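Phosphonate monoester hydrolase (Ruegeria pomeroyi, PDB 4UPK) is an enzyme of the sulfatase family in the alkaline phosphatase clan, with an alpha/beta fold built around a central mixed beta-sheet. Local coordinates at residues A87-A95 against T389-T397; I406-S414 against G530-D538. All coordinates share one frame; numbering follows the deposited sequence.

Contact 1 of 2, residues A87-A95 against T389-T397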
loop_
_atom_site.group_PDB
_atom_site.type_symbol
_atom_site.label_atom_id
_atom_site.label_comp_id
_atom_site.label_asym_id
_atom_site.label_seq_id
_atom_site.Cartn_x
_atom_site.Cartn_y
_atom_site.Cartn_z
ATOM N N ALA A 87 -7.666 -18.857 -12.435
ATOM C CA ALA A 87 -6.514 -18.049 -12.015
ATOM C C ALA A 87 -5.371 -18.060 -13.080
ATOM O O ALA A 87 -4.811 -17.024 -13.399
ATOM C CB ALA A 87 -6.031 -18.489 -10.646
ATOM N N SER A 88 -5.140 -19.193 -13.715
ATOM C CA SER A 88 -4.144 -19.362 -14.784
ATOM C C SER A 88 -4.513 -18.649 -16.071
ATOM O O SER A 88 -3.652 -18.042 -16.690
ATOM C CB SER A 88 -3.936 -20.851 -15.068
ATOM O OG SER A 88 -3.055 -21.452 -14.136
ATOM N N ILE A 89 -5.773 -18.758 -16.501
ATOM C CA ILE A 89 -6.323 -18.115 -17.703
ATOM C C ILE A 89 -6.296 -16.589 -17.562
ATOM O O ILE A 89 -5.855 -15.880 -18.486
ATOM C CB ILE A 89 -7.748 -18.673 -18.004
ATOM C CG1 ILE A 89 -7.640 -20.117 -18.539
ATOM C CG2 ILE A 89 -8.554 -17.774 -18.976
ATOM C CD1 ILE A 89 -8.995 -21.006 -18.530
ATOM N N LEU A 90 -6.772 -16.094 -16.400
ATOM C CA LEU A 90 -6.845 -14.664 -16.141
ATOM C C LEU A 90 -5.529 -13.992 -15.780
ATOM O O LEU A 90 -5.436 -12.776 -15.930
ATOM C CB LEU A 90 -7.947 -14.324 -15.127
ATOM C CG LEU A 90 -9.384 -14.746 -15.471
ATOM C CD1 LEU A 90 -10.303 -14.575 -14.278
ATOM C CD2 LEU A 90 -9.912 -14.043 -16.712
ATOM N N THR A 91 -4.517 -14.753 -15.319
ATOM C CA THR A 91 -3.184 -14.200 -14.968
ATOM C C THR A 91 -2.108 -14.533 -16.001
ATOM O O THR A 91 -1.072 -13.870 -16.010
ATOM C CB THR A 91 -2.689 -14.638 -13.571
ATOM O OG1 THR A 91 -2.433 -16.047 -13.563
ATOM C CG2 THR A 91 -3.623 -14.221 -12.433
ATOM N N GLY A 92 -2.330 -15.554 -16.833
ATOM C CA GLY A 92 -1.342 -15.971 -17.826
ATOM C C GLY A 92 -0.149 -16.708 -17.232
ATOM O O GLY A 92 0.875 -16.881 -17.905
ATOM N N GLN A 93 -0.287 -17.187 -15.971
ATOM C CA GLN A 93 0.768 -17.896 -15.232
ATOM C C GLN A 93 0.379 -19.328 -14.905
ATOM O O GLN A 93 -0.797 -19.622 -14.708
ATOM C CB GLN A 93 1.063 -17.194 -13.887
ATOM C CG GLN A 93 1.439 -15.731 -13.964
ATOM C CD GLN A 93 1.745 -15.148 -12.605
ATOM O OE1 GLN A 93 2.058 -15.844 -11.641
ATOM N NE2 GLN A 93 1.729 -13.841 -12.512
ATOM N N TYR A 94 1.381 -20.197 -14.753
ATOM C CA TYR A 94 1.195 -21.570 -14.298
ATOM C C TYR A 94 0.795 -21.497 -12.802
ATOM O O TYR A 94 1.145 -20.532 -12.133
ATOM C CB TYR A 94 2.509 -22.366 -14.441
ATOM C CG TYR A 94 2.898 -22.670 -15.873
ATOM C CD1 TYR A 94 2.174 -23.582 -16.635
ATOM C CD2 TYR A 94 4.055 -22.129 -16.432
ATOM C CE1 TYR A 94 2.555 -23.901 -17.937
ATOM C CE2 TYR A 94 4.429 -22.416 -17.743
ATOM C CZ TYR A 94 3.681 -23.306 -18.493
ATOM O OH TYR A 94 4.041 -23.562 -19.796
ATOM N N ALA A 95 0.053 -22.489 -12.305
ATOM C CA ALA A 95 -0.361 -22.598 -10.912
ATOM C C ALA A 95 0.862 -22.583 -9.984
ATOM O O ALA A 95 0.718 -22.116 -8.857
ATOM C CB ALA A 95 -1.175 -23.876 -10.705
ATOM N N THR A 389 -0.955 -25.764 -27.421
ATOM C CA THR A 389 -1.282 -24.448 -26.870
ATOM C C THR A 389 -1.784 -24.654 -25.454
ATOM O O THR A 389 -2.259 -25.740 -25.114
ATOM C CB THR A 389 -2.189 -23.601 -27.806
ATOM O OG1 THR A 389 -3.434 -24.256 -28.003
ATOM C CG2 THR A 389 -1.535 -23.296 -29.167
ATOM N N GLU A 390 -1.610 -23.626 -24.611
ATOM C CA GLU A 390 -1.966 -23.668 -23.203
ATOM C C GLU A 390 -2.900 -22.538 -22.839
ATOM O O GLU A 390 -2.895 -21.501 -23.492
ATOM C CB GLU A 390 -0.690 -23.633 -22.351
ATOM C CG GLU A 390 0.103 -24.927 -22.426
ATOM C CD GLU A 390 1.401 -24.958 -21.665
ATOM O OE1 GLU A 390 1.787 -23.898 -21.137
ATOM O OE2 GLU A 390 2.037 -26.034 -21.600
ATOM N N SER A 391 -3.701 -22.743 -21.776
ATOM C CA SER A 391 -4.698 -21.778 -21.295
ATOM C C SER A 391 -4.087 -20.418 -20.921
ATOM O O SER A 391 -4.758 -19.389 -21.000
ATOM C CB SER A 391 -5.481 -22.377 -20.128
ATOM O OG SER A 391 -4.614 -22.703 -19.056
ATOM N N ILE A 392 -2.794 -20.427 -20.529
ATOM C CA ILE A 392 -2.006 -19.253 -20.144
ATOM C C ILE A 392 -1.620 -18.368 -21.336
ATOM O O ILE A 392 -1.168 -17.250 -21.135
ATOM C CB ILE A 392 -0.778 -19.684 -19.302
ATOM C CG1 ILE A 392 0.146 -20.652 -20.090
ATOM C CG2 ILE A 392 -1.233 -20.261 -17.962
ATOM C CD1 ILE A 392 1.542 -20.779 -19.538
ATOM N N ASP A 393 -1.826 -18.867 -22.576
ATOM C CA ASP A 393 -1.542 -18.154 -23.826
ATOM C C ASP A 393 -2.639 -17.153 -24.215
ATOM O O ASP A 393 -2.446 -16.366 -25.137
ATOM C CB ASP A 393 -1.350 -19.162 -24.976
ATOM C CG ASP A 393 -0.196 -20.130 -24.829
ATOM O OD1 ASP A 393 0.714 -19.864 -23.987
ATOM O OD2 ASP A 393 -0.188 -21.146 -25.551
ATOM N N LEU A 394 -3.782 -17.175 -23.518
ATOM C CA LEU A 394 -4.908 -16.303 -23.858
ATOM C C LEU A 394 -4.704 -14.838 -23.458
ATOM O O LEU A 394 -4.825 -13.958 -24.311
ATOM C CB LEU A 394 -6.220 -16.903 -23.336
ATOM C CG LEU A 394 -6.966 -17.891 -24.251
ATOM C CD1 LEU A 394 -6.120 -19.083 -24.645
ATOM C CD2 LEU A 394 -8.192 -18.414 -23.556
ATOM N N MET A 395 -4.344 -14.579 -22.183
ATOM C CA MET A 395 -4.059 -13.231 -21.678
ATOM C C MET A 395 -3.002 -12.513 -22.570
ATOM O O MET A 395 -3.305 -11.416 -23.039
ATOM C CB MET A 395 -3.664 -13.236 -20.167
ATOM C CG MET A 395 -2.788 -12.058 -19.760
ATOM S SD MET A 395 -2.702 -11.864 -17.992
ATOM C CE MET A 395 -1.937 -10.266 -17.850
ATOM N N PRO A 396 -1.804 -13.107 -22.861
ATOM C CA PRO A 396 -0.830 -12.402 -23.715
ATOM C C PRO A 396 -1.295 -12.154 -25.150
ATOM O O PRO A 396 -0.868 -11.169 -25.749
ATOM C CB PRO A 396 0.426 -13.285 -23.635
ATOM C CG PRO A 396 -0.079 -14.623 -23.289
ATOM C CD PRO A 396 -1.245 -14.392 -22.380
ATOM N N THR A 397 -2.201 -12.996 -25.688
ATOM C CA THR A 397 -2.764 -12.817 -27.027
ATOM C C THR A 397 -3.605 -11.515 -27.084
ATOM O O THR A 397 -3.451 -10.716 -28.013
ATOM C CB THR A 397 -3.561 -14.047 -27.434
ATOM O OG1 THR A 397 -2.742 -15.209 -27.324
ATOM C CG2 THR A 397 -4.121 -13.946 -28.856
HETATM O O HOH W 1 -4.549 -16.833 -20.393
#

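Contact 2 of 2, residues I406-S414 against G530-D538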
loop_
_atom_site.group_PDB
_atom_site.type_symbol
_atom_site.label_atom_id
_atom_site.label_comp_id
_atom_site.label_asym_id
_atom_site.label_seq_id
_atom_site.Cartn_x
_atom_site.Cartn_y
_atom_site.Cartn_z
ATOM N N ILE A 406 2.936 -6.752 -22.157
ATOM C CA ILE A 406 2.666 -7.989 -21.442
ATOM C C ILE A 406 3.657 -8.022 -20.260
ATOM O O ILE A 406 4.870 -7.960 -20.487
ATOM C CB ILE A 406 2.760 -9.277 -22.325
ATOM C CG1 ILE A 406 1.896 -9.185 -23.614
ATOM C CG2 ILE A 406 2.417 -10.527 -21.495
ATOM C CD1 ILE A 406 2.330 -10.120 -24.741
ATOM N N PRO A 407 3.169 -8.137 -18.998
ATOM C CA PRO A 407 4.099 -8.260 -17.863
ATOM C C PRO A 407 4.991 -9.515 -17.979
ATOM O O PRO A 407 4.567 -10.522 -18.563
ATOM C CB PRO A 407 3.150 -8.386 -16.651
ATOM C CG PRO A 407 1.868 -7.883 -17.098
ATOM C CD PRO A 407 1.768 -8.214 -18.541
ATOM N N ASN A 408 6.228 -9.451 -17.409
ATOM C CA ASN A 408 7.187 -10.563 -17.378
ATOM C C ASN A 408 6.664 -11.744 -16.530
ATOM O O ASN A 408 7.041 -12.888 -16.795
ATOM C CB ASN A 408 8.556 -10.097 -16.867
ATOM C CG ASN A 408 9.424 -9.412 -17.897
ATOM O OD1 ASN A 408 9.157 -9.414 -19.104
ATOM N ND2 ASN A 408 10.530 -8.850 -17.435
ATOM N N ALA A 409 5.776 -11.473 -15.544
ATOM C CA ALA A 409 5.133 -12.494 -14.700
ATOM C C ALA A 409 4.344 -13.536 -15.534
ATOM O O ALA A 409 4.201 -14.680 -15.110
ATOM C CB ALA A 409 4.195 -11.822 -13.702
ATOM N N VAL A 410 3.855 -13.132 -16.719
ATOM C CA VAL A 410 3.086 -13.982 -17.624
ATOM C C VAL A 410 3.969 -15.071 -18.245
ATOM O O VAL A 410 4.925 -14.779 -18.980
ATOM C CB VAL A 410 2.273 -13.146 -18.666
ATOM C CG1 VAL A 410 1.609 -14.022 -19.720
ATOM C CG2 VAL A 410 1.235 -12.265 -17.977
ATOM N N ASP A 411 3.643 -16.329 -17.925
ATOM C CA ASP A 411 4.326 -17.535 -18.424
ATOM C C ASP A 411 3.902 -17.889 -19.849
ATOM O O ASP A 411 4.686 -18.502 -20.581
ATOM C CB ASP A 411 4.048 -18.734 -17.506
ATOM C CG ASP A 411 4.616 -18.611 -16.103
ATOM O OD1 ASP A 411 5.804 -18.241 -15.971
ATOM O OD2 ASP A 411 3.892 -18.931 -15.144
ATOM N N GLY A 412 2.659 -17.530 -20.207
ATOM C CA GLY A 412 2.085 -17.780 -21.522
ATOM C C GLY A 412 2.671 -16.923 -22.612
ATOM O O GLY A 412 3.286 -15.892 -22.341
ATOM N N ARG A 413 2.484 -17.359 -23.855
ATOM C CA ARG A 413 2.974 -16.678 -25.042
ATOM C C ARG A 413 1.816 -16.381 -25.996
ATOM O O ARG A 413 0.906 -17.199 -26.154
ATOM C CB ARG A 413 4.046 -17.529 -25.742
ATOM C CG ARG A 413 5.352 -17.644 -24.952
ATOM C CD ARG A 413 6.396 -18.482 -25.666
ATOM N NE ARG A 413 6.777 -17.928 -26.969
ATOM C CZ ARG A 413 7.571 -18.548 -27.837
ATOM N NH1 ARG A 413 8.099 -19.727 -27.539
ATOM N NH2 ARG A 413 7.837 -17.999 -29.010
ATOM N N SER A 414 1.855 -15.200 -26.620
ATOM C CA SER A 414 0.851 -14.747 -27.581
ATOM C C SER A 414 0.640 -15.745 -28.728
ATOM O O SER A 414 1.604 -16.241 -29.323
ATOM C CB SER A 414 1.235 -13.381 -28.138
ATOM O OG SER A 414 0.270 -12.896 -29.054
ATOM N N GLY A 530 20.005 2.940 -11.511
ATOM C CA GLY A 530 18.667 2.548 -11.078
ATOM C C GLY A 530 18.271 1.165 -11.560
ATOM O O GLY A 530 19.112 0.411 -12.061
ATOM N N ALA A 531 16.985 0.819 -11.411
ATOM C CA ALA A 531 16.441 -0.475 -11.837
ATOM C C ALA A 531 16.169 -0.524 -13.340
ATOM O O ALA A 531 15.565 0.388 -13.894
ATOM C CB ALA A 531 15.176 -0.805 -11.060
ATOM N N ARG A 532 16.646 -1.581 -14.003
ATOM C CA ARG A 532 16.462 -1.774 -15.439
ATOM C C ARG A 532 15.852 -3.137 -15.706
ATOM O O ARG A 532 16.241 -4.106 -15.067
ATOM C CB ARG A 532 17.799 -1.595 -16.195
ATOM C CG ARG A 532 18.437 -0.193 -16.095
ATOM C CD ARG A 532 17.667 0.897 -16.836
ATOM N NE ARG A 532 18.376 2.182 -16.836
ATOM C CZ ARG A 532 18.147 3.175 -15.979
ATOM N NH1 ARG A 532 17.202 3.058 -15.052
ATOM N NH2 ARG A 532 18.842 4.302 -16.059
ATOM N N THR A 533 14.875 -3.214 -16.639
ATOM C CA THR A 533 14.184 -4.475 -16.957
ATOM C C THR A 533 14.517 -5.068 -18.322
ATOM O O THR A 533 14.841 -4.331 -19.253
ATOM C CB THR A 533 12.678 -4.385 -16.675
ATOM O OG1 THR A 533 12.138 -5.715 -16.616
ATOM C CG2 THR A 533 11.922 -3.529 -17.697
ATOM N N GLN A 534 14.452 -6.413 -18.414
ATOM C CA GLN A 534 14.684 -7.210 -19.613
ATOM C C GLN A 534 13.369 -7.916 -19.948
ATOM O O GLN A 534 12.756 -8.510 -19.066
ATOM C CB GLN A 534 15.818 -8.231 -19.373
ATOM C CG GLN A 534 16.259 -9.037 -20.600
ATOM C CD GLN A 534 16.778 -8.189 -21.750
ATOM O OE1 GLN A 534 17.804 -7.493 -21.651
ATOM N NE2 GLN A 534 16.090 -8.248 -22.883
ATOM N N ARG A 535 12.920 -7.799 -21.207
ATOM C CA ARG A 535 11.698 -8.395 -21.757
ATOM C C ARG A 535 11.832 -9.924 -21.769
ATOM O O ARG A 535 12.852 -10.433 -22.230
ATOM C CB ARG A 535 11.468 -7.858 -23.178
ATOM C CG ARG A 535 10.102 -8.153 -23.753
ATOM C CD ARG A 535 9.734 -7.127 -24.816
ATOM N NE ARG A 535 9.979 -7.600 -26.181
ATOM C CZ ARG A 535 9.036 -7.727 -27.116
ATOM N NH1 ARG A 535 7.773 -7.416 -26.843
ATOM N NH2 ARG A 535 9.351 -8.170 -28.329
ATOM N N ARG A 536 10.825 -10.644 -21.224
ATOM C CA ARG A 536 10.852 -12.110 -21.102
ATOM C C ARG A 536 10.762 -12.820 -22.432
ATOM O O ARG A 536 11.537 -13.748 -22.709
ATOM C CB ARG A 536 9.749 -12.614 -20.146
ATOM C CG ARG A 536 9.883 -14.083 -19.794
ATOM C CD ARG A 536 8.713 -14.568 -18.969
ATOM N NE ARG A 536 8.689 -16.032 -18.863
ATOM C CZ ARG A 536 7.968 -16.705 -17.975
ATOM N NH1 ARG A 536 7.209 -16.056 -17.099
ATOM N NH2 ARG A 536 8.011 -18.036 -17.945
ATOM N N TYR A 537 9.776 -12.405 -23.230
ATOM C CA TYR A 537 9.497 -13.020 -24.502
ATOM C C TYR A 537 9.920 -12.265 -25.739
ATOM O O TYR A 537 9.481 -11.143 -26.027
ATOM C CB TYR A 537 8.089 -13.601 -24.550
ATOM C CG TYR A 537 7.901 -14.785 -23.618
ATOM C CD1 TYR A 537 8.629 -15.960 -23.792
ATOM C CD2 TYR A 537 6.931 -14.761 -22.613
ATOM C CE1 TYR A 537 8.403 -17.078 -22.991
ATOM C CE2 TYR A 537 6.693 -15.874 -21.809
ATOM C CZ TYR A 537 7.427 -17.035 -22.008
ATOM O OH TYR A 537 7.229 -18.137 -21.215
ATOM N N ASP A 538 10.867 -12.925 -26.410
ATOM C CA ASP A 538 11.615 -12.707 -27.642
ATOM C C ASP A 538 11.093 -11.660 -28.616
ATOM O O ASP A 538 9.868 -11.627 -28.867
ATOM C CB ASP A 538 11.800 -14.076 -28.333
ATOM C CG ASP A 538 11.590 -15.249 -27.377
ATOM O OD1 ASP A 538 12.339 -15.337 -26.368
ATOM O OD2 ASP A 538 10.629 -16.025 -27.588
ATOM O OXT ASP A 538 11.934 -10.921 -29.178
#

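Contact 1 of 2, residues A87-A95 against T389-T397
G92 and I392 bring the two backbones together, their CA atoms 4.1 Å apart, where helix 82-91 ends in a residue of positive phi and strand 388-390 passes through a 3-10 turn into helix 394-402. I392 fills the angle between them with both branches. With chi1 at 60°, CG1 is flanked by both backbone neighbours of its CA, and CD1 then reaches out over one face of the Y94 ring, 3.7 Å from the ring centroid and 20° off the normal: a CH-pi contact. The other branch, CG2, turns back to the helix end, meeting Q93 O at 3.3 Å and lying beside S88 O. Past the isoleucine, the Y94 hydroxyl donates to E390 OE1 at 2.6 Å, using the syn lone pair of that oxygen, with carboxylate and ring planes 79° apart. The second oxygen, E390 OE2, accepts from F432 N. In sequence the helix carries the sulfatase signature, a Cys-x-Pro-Ser-Arg motif that closes with the Leu-Thr-Gly of L90, T91 and G92; in relatives the start of this motif belongs to the active site. The contact joins the C-terminal end of the helix carrying this motif to the segment that leaves the central sheet at strand 388-390. Farther along, I89 CG1 packs on S391 CB at 3.5 Å, while S391 OG bonds outward to V78 N. The extended M395 side chain lays SD 3.3 Å from T91 O, beside the backbone that leaves the helix at G92. Water 1 joins the end of helix 82-91 to the 3-10 turn and the first turn of helix 394-402: it donates to I89 O and S391 O and accepts from M395 N at 2.9 Å. S88 OG donates to Q93 O and is also hydrogen-bonded to H98 NE2.

Contact 2 of 2, residues I406-S414 against G530-D538
R536, from the C-terminal tail, spans the turn from N408 to D411 with one side chain. Its CB rests against N408 OD1 at 3.4 Å. From there CG departs anti to the backbone N (chi1 -170°) and sits over the centre of the Y537 ring; CD passes beside N408 O, and the chain stays extended to NE. V410 O lies near NE and NH1, at an angle to NH1 too poor for a hydrogen bond. NH1 donates to N408 O at 3.2 Å, nearly straight (171°) and in the guanidinium plane. NH1 also bonds to D411 OD1 at 2.8 Å, and NH2 reaches that same D411 OD1 at 3.0 Å, an end-on salt bridge to a single oxygen on its anti side. Carboxylate and guanidinium planes stand 80° apart, and D411 OD2 is taken by N97 ND2.

N408 answers with its amide, which takes one N-H and offers one N-H to the tail backbone on either side of R535: R536 N donates to N408 OD1 at 3.0 Å, from above the carbonyl plane, and N408 ND2 donates to Q534 O at 2.8 Å. This asparagine lies in the type I turn from P407 to V410, which presents both its side chain and its carbonyl to the tail after strand 530-533.

R413 CG makes a CH-pi contact 3.6 Å from the Y537 ring centroid, on the face opposite R536 CG, and Y537 OH donates to D411 O at 2.6 Å. The R413 guanidinium bridges to D426, and its approach to D538 OD2 is long and out of plane. R536 packs on S455 of the second subunit. With two donors on D411 OD1 and others on OD2, the aspartate is probably an anion and would offset the charge of the buried R536.

Contact 1 and contact 2 have centres about 14 Å apart and follow one another along the chain, yet they meet through the loop that ends the signature helix. Y94 N bonds to D411 OD2 at 2.8 Å, and G92 O pairs with G412 N at 3.0 Å, while D393 OD1 takes the backbone N of R413. D411 takes part in both: OD2 meets Y94 N of contact 1, OD1 the arginine R536 of contact 2. The centre of contact 1 lies about 11 Å from the centre of the chain and that of contact 2 about 25 Å, so the linked contacts lead outward from helix 82-91 to the tail packed on the second subunit.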